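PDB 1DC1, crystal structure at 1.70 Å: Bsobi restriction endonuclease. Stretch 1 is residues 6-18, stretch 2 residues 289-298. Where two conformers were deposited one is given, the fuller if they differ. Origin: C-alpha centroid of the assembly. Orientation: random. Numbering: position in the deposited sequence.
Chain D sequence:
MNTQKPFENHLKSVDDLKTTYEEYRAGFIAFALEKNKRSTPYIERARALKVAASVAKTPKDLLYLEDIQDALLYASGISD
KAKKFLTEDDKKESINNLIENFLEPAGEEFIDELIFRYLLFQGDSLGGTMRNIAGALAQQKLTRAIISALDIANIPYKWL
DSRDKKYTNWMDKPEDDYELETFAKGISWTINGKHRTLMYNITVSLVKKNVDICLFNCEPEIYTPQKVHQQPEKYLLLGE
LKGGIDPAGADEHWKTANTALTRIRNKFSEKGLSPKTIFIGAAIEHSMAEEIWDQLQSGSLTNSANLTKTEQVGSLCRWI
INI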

# COMPACT_ATOMS: atom_id res chain seq x y z
N PRO D 6 7.14 2.03 -31.25
CA PRO D 6 6.19 2.99 -30.69
C PRO D 6 6.80 3.90 -29.63
O PRO D 6 6.78 5.13 -29.75
CB PRO D 6 5.08 2.10 -30.11
CG PRO D 6 5.73 0.71 -29.96
CD PRO D 6 6.59 0.66 -31.19
N PHE D 7 7.35 3.27 -28.60
CA PHE D 7 7.94 4.01 -27.51
C PHE D 7 9.10 4.92 -27.92
O PHE D 7 9.38 5.89 -27.21
CB PHE D 7 8.44 3.05 -26.48
CG PHE D 7 9.53 2.19 -26.99
CD1 PHE D 7 9.23 1.05 -27.75
CD2 PHE D 7 10.87 2.48 -26.67
CE1 PHE D 7 10.26 0.20 -28.17
CE2 PHE D 7 11.93 1.64 -27.08
CZ PHE D 7 11.63 0.50 -27.83
N GLU D 8 9.78 4.61 -29.03
CA GLU D 8 10.91 5.44 -29.46
C GLU D 8 10.47 6.82 -29.92
O GLU D 8 11.28 7.73 -30.05
CB GLU D 8 11.65 4.76 -30.59
CG GLU D 8 12.55 3.68 -30.12
CD GLU D 8 12.97 2.76 -31.25
OE1 GLU D 8 12.75 3.12 -32.43
OE2 GLU D 8 13.53 1.67 -30.96
N ASN D 9 9.18 6.97 -30.18
CA ASN D 9 8.68 8.25 -30.60
C ASN D 9 8.79 9.29 -29.47
O ASN D 9 8.98 10.48 -29.72
CB ASN D 9 7.23 8.17 -31.06
CG ASN D 9 6.74 9.51 -31.56
OD1 ASN D 9 7.21 10.00 -32.60
ND2 ASN D 9 5.82 10.12 -30.82
N HIS D 10 8.65 8.87 -28.22
CA HIS D 10 8.75 9.84 -27.12
C HIS D 10 9.82 9.51 -26.08
O HIS D 10 10.02 10.30 -25.16
CB HIS D 10 7.40 10.03 -26.42
CG HIS D 10 6.84 8.75 -25.87
ND1 HIS D 10 6.04 7.91 -26.61
CD2 HIS D 10 6.94 8.19 -24.64
CE1 HIS D 10 5.68 6.88 -25.86
NE2 HIS D 10 6.21 7.03 -24.66
N LEU D 11 10.48 8.35 -26.21
CA LEU D 11 11.56 7.94 -25.29
C LEU D 11 12.86 7.74 -26.03
O LEU D 11 12.94 6.87 -26.88
CB LEU D 11 11.29 6.59 -24.63
CG LEU D 11 10.04 6.64 -23.78
CD1 LEU D 11 9.71 5.24 -23.31
CD2 LEU D 11 10.27 7.61 -22.63
N LYS D 12 13.87 8.50 -25.67
CA LYS D 12 15.16 8.33 -26.32
C LYS D 12 16.18 7.72 -25.36
O LYS D 12 17.17 7.13 -25.78
CB LYS D 12 15.66 9.68 -26.84
CG LYS D 12 14.54 10.59 -27.33
CD LYS D 12 13.67 9.95 -28.44
CE LYS D 12 12.32 10.70 -28.58
NZ LYS D 12 11.77 10.67 -29.97
N SER D 13 15.94 7.83 -24.06
CA SER D 13 16.86 7.27 -23.08
C SER D 13 16.07 6.82 -21.85
O SER D 13 14.93 7.23 -21.65
CB SER D 13 17.92 8.31 -22.67
OG SER D 13 17.35 9.46 -22.02
N VAL D 14 16.70 5.95 -21.05
CA VAL D 14 16.09 5.41 -19.84
C VAL D 14 15.57 6.50 -18.96
O VAL D 14 14.47 6.39 -18.43
CB VAL D 14 17.07 4.63 -18.95
CG1 VAL D 14 16.50 4.43 -17.54
CG2 VAL D 14 17.35 3.29 -19.57
N ASP D 15 16.34 7.56 -18.80
CA ASP D 15 15.85 8.55 -17.88
C ASP D 15 14.79 9.52 -18.45
O ASP D 15 14.27 10.38 -17.74
CB ASP D 15 17.02 9.23 -17.09
CG ASP D 15 17.33 8.53 -15.69
OD1 ASP D 15 16.97 7.34 -15.46
OD2 ASP D 15 17.93 9.20 -14.81
N ASP D 16 14.40 9.32 -19.71
CA ASP D 16 13.31 10.09 -20.26
C ASP D 16 12.06 9.62 -19.47
O ASP D 16 11.09 10.35 -19.30
CB ASP D 16 13.16 9.78 -21.75
CG ASP D 16 14.10 10.62 -22.63
OD1 ASP D 16 14.83 11.47 -22.09
OD2 ASP D 16 14.12 10.44 -23.86
N LEU D 17 12.10 8.40 -18.96
CA LEU D 17 10.98 7.86 -18.19
C LEU D 17 10.86 8.37 -16.74
O LEU D 17 9.81 8.32 -16.13
CB LEU D 17 11.14 6.36 -18.13
CG LEU D 17 10.36 5.42 -19.04
CD1 LEU D 17 9.09 6.06 -19.73
CD2 LEU D 17 11.41 4.87 -19.98
N LYS D 18 11.97 8.83 -16.18
CA LYS D 18 12.02 9.30 -14.80
C LYS D 18 11.17 10.55 -14.47
O LYS D 18 11.20 11.55 -15.20
CB LYS D 18 13.50 9.59 -14.49
CG LYS D 18 14.16 8.76 -13.46
CD LYS D 18 14.17 9.54 -12.16
CE LYS D 18 15.48 9.37 -11.45
NZ LYS D 18 15.22 9.47 -9.99
N ALA D 289 12.88 2.42 -14.10
CA ALA D 289 12.97 2.97 -15.45
C ALA D 289 13.89 2.08 -16.27
O ALA D 289 13.61 1.82 -17.44
CB ALA D 289 13.51 4.42 -15.45
N GLU D 290 14.98 1.61 -15.67
CA GLU D 290 15.91 0.73 -16.36
C GLU D 290 15.21 -0.56 -16.74
O GLU D 290 15.37 -1.08 -17.86
CB GLU D 290 17.08 0.42 -15.47
CG GLU D 290 17.99 1.61 -15.24
CD GLU D 290 19.19 1.62 -16.21
OE1 GLU D 290 19.10 1.03 -17.32
OE2 GLU D 290 20.22 2.23 -15.85
N GLU D 291 14.42 -1.10 -15.83
CA GLU D 291 13.72 -2.35 -16.12
C GLU D 291 12.66 -2.17 -17.21
O GLU D 291 12.46 -3.06 -18.06
CB GLU D 291 13.08 -2.88 -14.85
CG GLU D 291 14.09 -3.47 -13.92
CD GLU D 291 13.47 -3.93 -12.65
OE1 GLU D 291 12.34 -3.45 -12.38
OE2 GLU D 291 14.09 -4.74 -11.91
N ILE D 292 11.94 -1.05 -17.19
CA ILE D 292 10.91 -0.77 -18.21
C ILE D 292 11.59 -0.66 -19.57
O ILE D 292 11.14 -1.25 -20.53
CB ILE D 292 10.12 0.53 -17.93
CG1 ILE D 292 9.26 0.34 -16.67
CG2 ILE D 292 9.23 0.93 -19.17
CD1 ILE D 292 8.82 1.62 -16.03
N TRP D 293 12.69 0.09 -19.62
CA TRP D 293 13.45 0.26 -20.85
C TRP D 293 13.94 -1.10 -21.37
O TRP D 293 13.80 -1.41 -22.56
CB TRP D 293 14.61 1.17 -20.57
CG TRP D 293 15.45 1.40 -21.72
CD1 TRP D 293 16.56 0.72 -22.07
CD2 TRP D 293 15.28 2.42 -22.69
NE1 TRP D 293 17.11 1.24 -23.20
CE2 TRP D 293 16.34 2.29 -23.61
CE3 TRP D 293 14.32 3.43 -22.88
CZ2 TRP D 293 16.48 3.14 -24.72
CZ3 TRP D 293 14.45 4.27 -23.96
CH2 TRP D 293 15.52 4.13 -24.87
N ASP D 294 14.49 -1.93 -20.50
CA ASP D 294 14.93 -3.25 -20.93
C ASP D 294 13.78 -4.05 -21.53
O ASP D 294 13.95 -4.77 -22.53
CB ASP D 294 15.51 -4.02 -19.75
CG ASP D 294 16.86 -3.50 -19.35
OD1 ASP D 294 17.38 -2.66 -20.13
OD2 ASP D 294 17.40 -3.92 -18.29
N GLN D 295 12.61 -3.97 -20.90
CA GLN D 295 11.41 -4.70 -21.38
C GLN D 295 10.91 -4.15 -22.70
O GLN D 295 10.39 -4.90 -23.53
CB GLN D 295 10.30 -4.65 -20.31
CG GLN D 295 10.63 -5.50 -19.10
CD GLN D 295 9.44 -5.71 -18.20
OE1 GLN D 295 8.32 -5.62 -18.65
NE2 GLN D 295 9.68 -5.99 -16.92
N LEU D 296 11.02 -2.84 -22.90
CA LEU D 296 10.62 -2.26 -24.18
C LEU D 296 11.62 -2.75 -25.26
O LEU D 296 11.22 -3.12 -26.35
CB LEU D 296 10.63 -0.72 -24.14
CG LEU D 296 9.52 -0.04 -23.31
CD1 LEU D 296 9.92 1.43 -23.08
CD2 LEU D 296 8.11 -0.15 -23.97
N GLN D 297 12.91 -2.76 -24.95
CA GLN D 297 13.94 -3.23 -25.90
C GLN D 297 13.76 -4.71 -26.24
O GLN D 297 13.88 -5.14 -27.37
CB GLN D 297 15.31 -3.02 -25.26
CG GLN D 297 15.59 -1.60 -25.10
CD GLN D 297 15.76 -0.95 -26.44
OE1 GLN D 297 16.43 -1.48 -27.29
NE2 GLN D 297 15.16 0.22 -26.62
N SER D 298 13.42 -5.51 -25.24
CA SER D 298 13.24 -6.95 -25.45
C SER D 298 11.89 -7.28 -26.06
O SER D 298 11.63 -8.42 -26.44
CB SER D 298 13.37 -7.72 -24.12
OG SER D 298 12.14 -7.67 -23.39

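Contact between residues 6-18 and the helix 289-298 of BsoBI restriction endonuclease, followed along the helix. The two stretches lie far apart in sequence and bury 599 Å² between them, both sides summed. No hydrogen bond crosses the contact; it is built mostly from apolar packing, with two CH-pi interactions. The helix, which begins earlier in the chain, is held by regular i to i+4 bonds, among them Trp 293 N to Ala 289 O (2.9 Å) and Gln 297 N to Trp 293 O (2.9 Å). Its residues Ala 289, Ile 292, Trp 293 and Leu 296 direct their CA-to-CB bonds toward the other stretch, the spacing expected of one helix face.

Ala 289 opens the contact. Ala 289 CB lies 3.6 Å from Val 14 CG1 and 4.1 Å from Leu 17 CB, and the backbones are near each other here: the CA atoms of Val 14 and Glu 290 are 5.8 Å apart. Glu 290 points its CA-to-CB bond away, yet its side chain bends back with chi2 at -96°, bringing OE1 to 3.6 Å from Val 14 CG2, a contact between a carboxylate oxygen and a methyl. Glu 291 turns its CA-to-CB bond away and takes no part. The CA-to-CB bond of Ile 292 points toward the other stretch, but its CG2 comes no nearer than 4.6 Å, to Leu 17 CD2.

Trp 293 is the centre of the contact, with 105 Å² covered, the largest area of any residue here. Its chi1 is t (180°). Val 14 CG2 sits over one face of the indole, 3.7 Å from the centroid of the five-membered ring of Trp 293 and 23° off its normal, with Trp 293 CG as the closest ring atom at 3.4 Å. The backbone also packs on the ring: Ser 13 C lies over a face, 3.7 Å from Trp 293 CZ3, while Lys 12 O approaches Trp 293 CH2 to 3.5 Å. Near the ring plane, at its edge, are Leu 11 CB, 4.0 Å from Trp 293 CZ3, and Leu 17 CD2, 4.4 Å from Trp 293 CE3. The turn that meets the indole is braced from within: Asp 16 OD2 accepts from Lys 12 N (2.7 Å) and, weakly, from Ser 13 N (3.2 Å), and Asp 16 N bonds to Ser 13 O (2.9 Å).

Asp 294 and Gln 295 make no contact. One turn beyond Trp 293, Leu 296 packs on Phe 7, its CB 3.9 Å from the ring centroid and only 6° off the normal, almost directly above the face. Leu 296 CD1 reaches both Phe 7 CD2 (3.9 Å) and Leu 11 CD1 (3.8 Å), so one methyl touches two side chains. The backbones stand further apart here, 7.6 Å between the CA atoms of Phe 7 and Leu 296. Gln 297 points its CA-to-CB bond away, but its end returns to place NE2 at the edge of the Phe 7 ring, 3.6 Å from Phe 7 CE2. Ser 298 lies beyond the contact.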